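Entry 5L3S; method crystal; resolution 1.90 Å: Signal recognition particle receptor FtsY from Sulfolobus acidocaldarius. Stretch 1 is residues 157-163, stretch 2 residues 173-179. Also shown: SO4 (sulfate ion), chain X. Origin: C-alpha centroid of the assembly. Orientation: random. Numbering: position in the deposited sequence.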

# COMPACT_ATOMS: atom_id res chain seq x y z
N VAL B 157 14.42 22.60 -10.85
CA VAL B 157 13.23 23.09 -11.53
C VAL B 157 12.46 23.99 -10.59
O VAL B 157 12.60 23.89 -9.37
N GLN B 158 11.64 24.87 -11.16
CA GLN B 158 10.86 25.81 -10.36
C GLN B 158 9.68 25.14 -9.66
O GLN B 158 8.91 24.41 -10.28
N LEU B 159 9.53 25.42 -8.37
CA LEU B 159 8.37 24.98 -7.61
C LEU B 159 7.46 26.18 -7.37
O LEU B 159 7.91 27.21 -6.89
N ILE B 160 6.18 26.03 -7.68
CA ILE B 160 5.24 27.09 -7.39
C ILE B 160 4.48 26.74 -6.11
O ILE B 160 3.75 25.74 -6.05
N ARG B 161 4.68 27.54 -5.07
CA ARG B 161 4.05 27.27 -3.77
C ARG B 161 2.73 28.01 -3.60
O ARG B 161 1.92 27.68 -2.72
N GLY B 162 2.50 29.02 -4.43
CA GLY B 162 1.31 29.84 -4.33
C GLY B 162 1.48 30.90 -3.26
O GLY B 162 2.48 30.92 -2.54
N LYS B 163 0.52 31.80 -3.14
CA LYS B 163 0.60 32.83 -2.11
C LYS B 163 0.41 32.22 -0.73
O LYS B 163 -0.06 31.09 -0.61
N PHE B 173 -3.64 27.17 -10.28
CA PHE B 173 -3.92 28.30 -11.15
C PHE B 173 -2.67 29.18 -11.36
O PHE B 173 -2.35 29.54 -12.49
N ASP B 174 -1.98 29.51 -10.26
CA ASP B 174 -0.78 30.35 -10.32
C ASP B 174 0.34 29.66 -11.08
O ASP B 174 1.07 30.29 -11.83
N ALA B 175 0.49 28.36 -10.85
CA ALA B 175 1.51 27.57 -11.53
C ALA B 175 1.29 27.55 -13.04
O ALA B 175 2.22 27.74 -13.81
N ILE B 176 0.06 27.30 -13.46
CA ILE B 176 -0.27 27.30 -14.89
C ILE B 176 -0.08 28.67 -15.53
O ILE B 176 0.45 28.79 -16.64
N SER B 177 -0.48 29.72 -14.82
CA SER B 177 -0.31 31.08 -15.34
C SER B 177 1.17 31.40 -15.54
O SER B 177 1.57 32.01 -16.55
N PHE B 178 1.98 30.99 -14.57
CA PHE B 178 3.42 31.20 -14.60
C PHE B 178 4.05 30.43 -15.76
O PHE B 178 4.90 30.95 -16.48
N ALA B 179 3.63 29.18 -15.94
CA ALA B 179 4.18 28.36 -17.01
C ALA B 179 3.83 28.92 -18.38
O ALA B 179 4.68 28.94 -19.27

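A short strand, followed by a loop, lies against one helix at an angle of 140° between their N-to-C directions, and the contact is small, 298 Å² summed over both sides. Its apolar part is built around I160, whose CA-to-CB bond points toward the helix. With chi1 and chi2 both m, the side chain reaches D174, A175 and F178, about one turn of helix. Its CB sits 3.9 Å from CB of A175, where the backbones come close, I160 CA to A175 CA being 5.6 Å; the alanine, whose CA-to-CB bond points sideways, meets the isoleucine at this near approach. I160 CG2 lies 3.8 Å from A175 N, against the helix backbone itself.

The aromatic contact uses the far end of the same isoleucine. F178, chi1 t and chi2 91°, points toward the strand and offers a ring face to I160 CD1, which stands 4.1 Å from the ring centroid and 20° off its normal, a CH-pi arrangement. Q158, chi1 t, also points toward the helix and brings OE1 to 3.7 Å from F178 CZ. Its amide is held within its own stretch, NE2 donating to O of L159 at 3.0 Å.

Charge pairing closes the other end. D174, chi1 m, points toward the loop, and its OD2 accepts a hydrogen bond from K163 NZ at 2.9 Å, part of a salt bridge. K163 has its CA-to-CB bond sideways, but with chi1 m, chi2 t, chi3 m and chi4 at -96° its end comes nearer the helix and NZ reaches the carboxylate. Water 1 adds a second link, accepting from K163 N at 2.8 Å and donating to D174 OD2 at 2.7 Å. Just before the lysine, G162, at a positive phi that favours glycine, has its CA 4.2 Å from D174 OD2.

A sulfate, probably from the crystallisation liquor, takes backbone hydrogen bonds from R161 N to O3 (2.6 Å) and G162 N to O1 (2.7 Å).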

# COMPACT_ATOMS: atom_id res chain seq x y z
CB VAL B 157 12.31 21.93 -12.00
CG1 VAL B 157 13.04 21.07 -13.01
CG2 VAL B 157 11.83 21.11 -10.82
CB GLN B 158 10.34 26.94 -11.24
CG GLN B 158 9.24 27.76 -10.58
CD GLN B 158 9.78 28.99 -9.87
OE1 GLN B 158 10.45 29.81 -10.48
NE2 GLN B 158 9.47 29.12 -8.58
CB LEU B 159 8.79 24.41 -6.25
CG LEU B 159 7.64 23.94 -5.36
CD1 LEU B 159 6.91 22.76 -6.01
CD2 LEU B 159 8.15 23.57 -3.97
CB ILE B 160 4.27 27.30 -8.57
CG1 ILE B 160 5.07 27.64 -9.84
CG2 ILE B 160 3.26 28.41 -8.25
CD1 ILE B 160 5.69 29.03 -9.82
CB ARG B 161 5.01 27.64 -2.63
CG ARG B 161 6.37 26.97 -2.73
CD ARG B 161 7.05 26.84 -1.37
NE ARG B 161 8.51 26.98 -1.47
CZ ARG B 161 9.37 26.53 -0.56
NH1 ARG B 161 8.93 25.89 0.52
NH2 ARG B 161 10.68 26.72 -0.73
CB LYS B 163 -0.40 33.95 -2.39
CG LYS B 163 -0.03 34.76 -3.62
CD LYS B 163 -1.22 35.53 -4.18
CE LYS B 163 -2.18 34.63 -4.96
NZ LYS B 163 -1.93 34.66 -6.44
CB PHE B 173 -5.09 29.13 -10.60
CG PHE B 173 -5.50 30.26 -11.49
CD1 PHE B 173 -6.46 30.08 -12.48
CD2 PHE B 173 -4.95 31.52 -11.33
CE1 PHE B 173 -6.85 31.14 -13.30
CE2 PHE B 173 -5.33 32.58 -12.15
CZ PHE B 173 -6.28 32.39 -13.14
CB ASP B 174 -0.29 30.68 -8.91
CG ASP B 174 -1.12 31.75 -8.23
OD1 ASP B 174 -2.14 32.19 -8.81
OD2 ASP B 174 -0.74 32.15 -7.11
CB ALA B 175 1.50 26.14 -10.98
CB ILE B 176 -1.70 26.77 -15.10
CG1 ILE B 176 -1.77 25.30 -14.64
CG2 ILE B 176 -2.14 26.95 -16.57
CD1 ILE B 176 -3.17 24.75 -14.57
CB SER B 177 -0.94 32.10 -14.39
OG SER B 177 -0.67 33.42 -14.84
CB PHE B 178 4.04 30.75 -13.27
CG PHE B 178 5.54 30.94 -13.20
CD1 PHE B 178 6.08 32.11 -12.70
CD2 PHE B 178 6.40 29.94 -13.62
CE1 PHE B 178 7.45 32.29 -12.63
CE2 PHE B 178 7.78 30.12 -13.57
CZ PHE B 178 8.30 31.30 -13.06
CB ALA B 179 3.71 26.91 -16.88
S SO4 X . 5.65 30.90 -5.53
O1 SO4 X . 4.21 30.73 -5.73
O2 SO4 X . 6.24 31.44 -6.77
O3 SO4 X . 6.29 29.63 -5.20
O4 SO4 X . 5.89 31.85 -4.43
O HOH W 1 -1.61 31.18 -4.78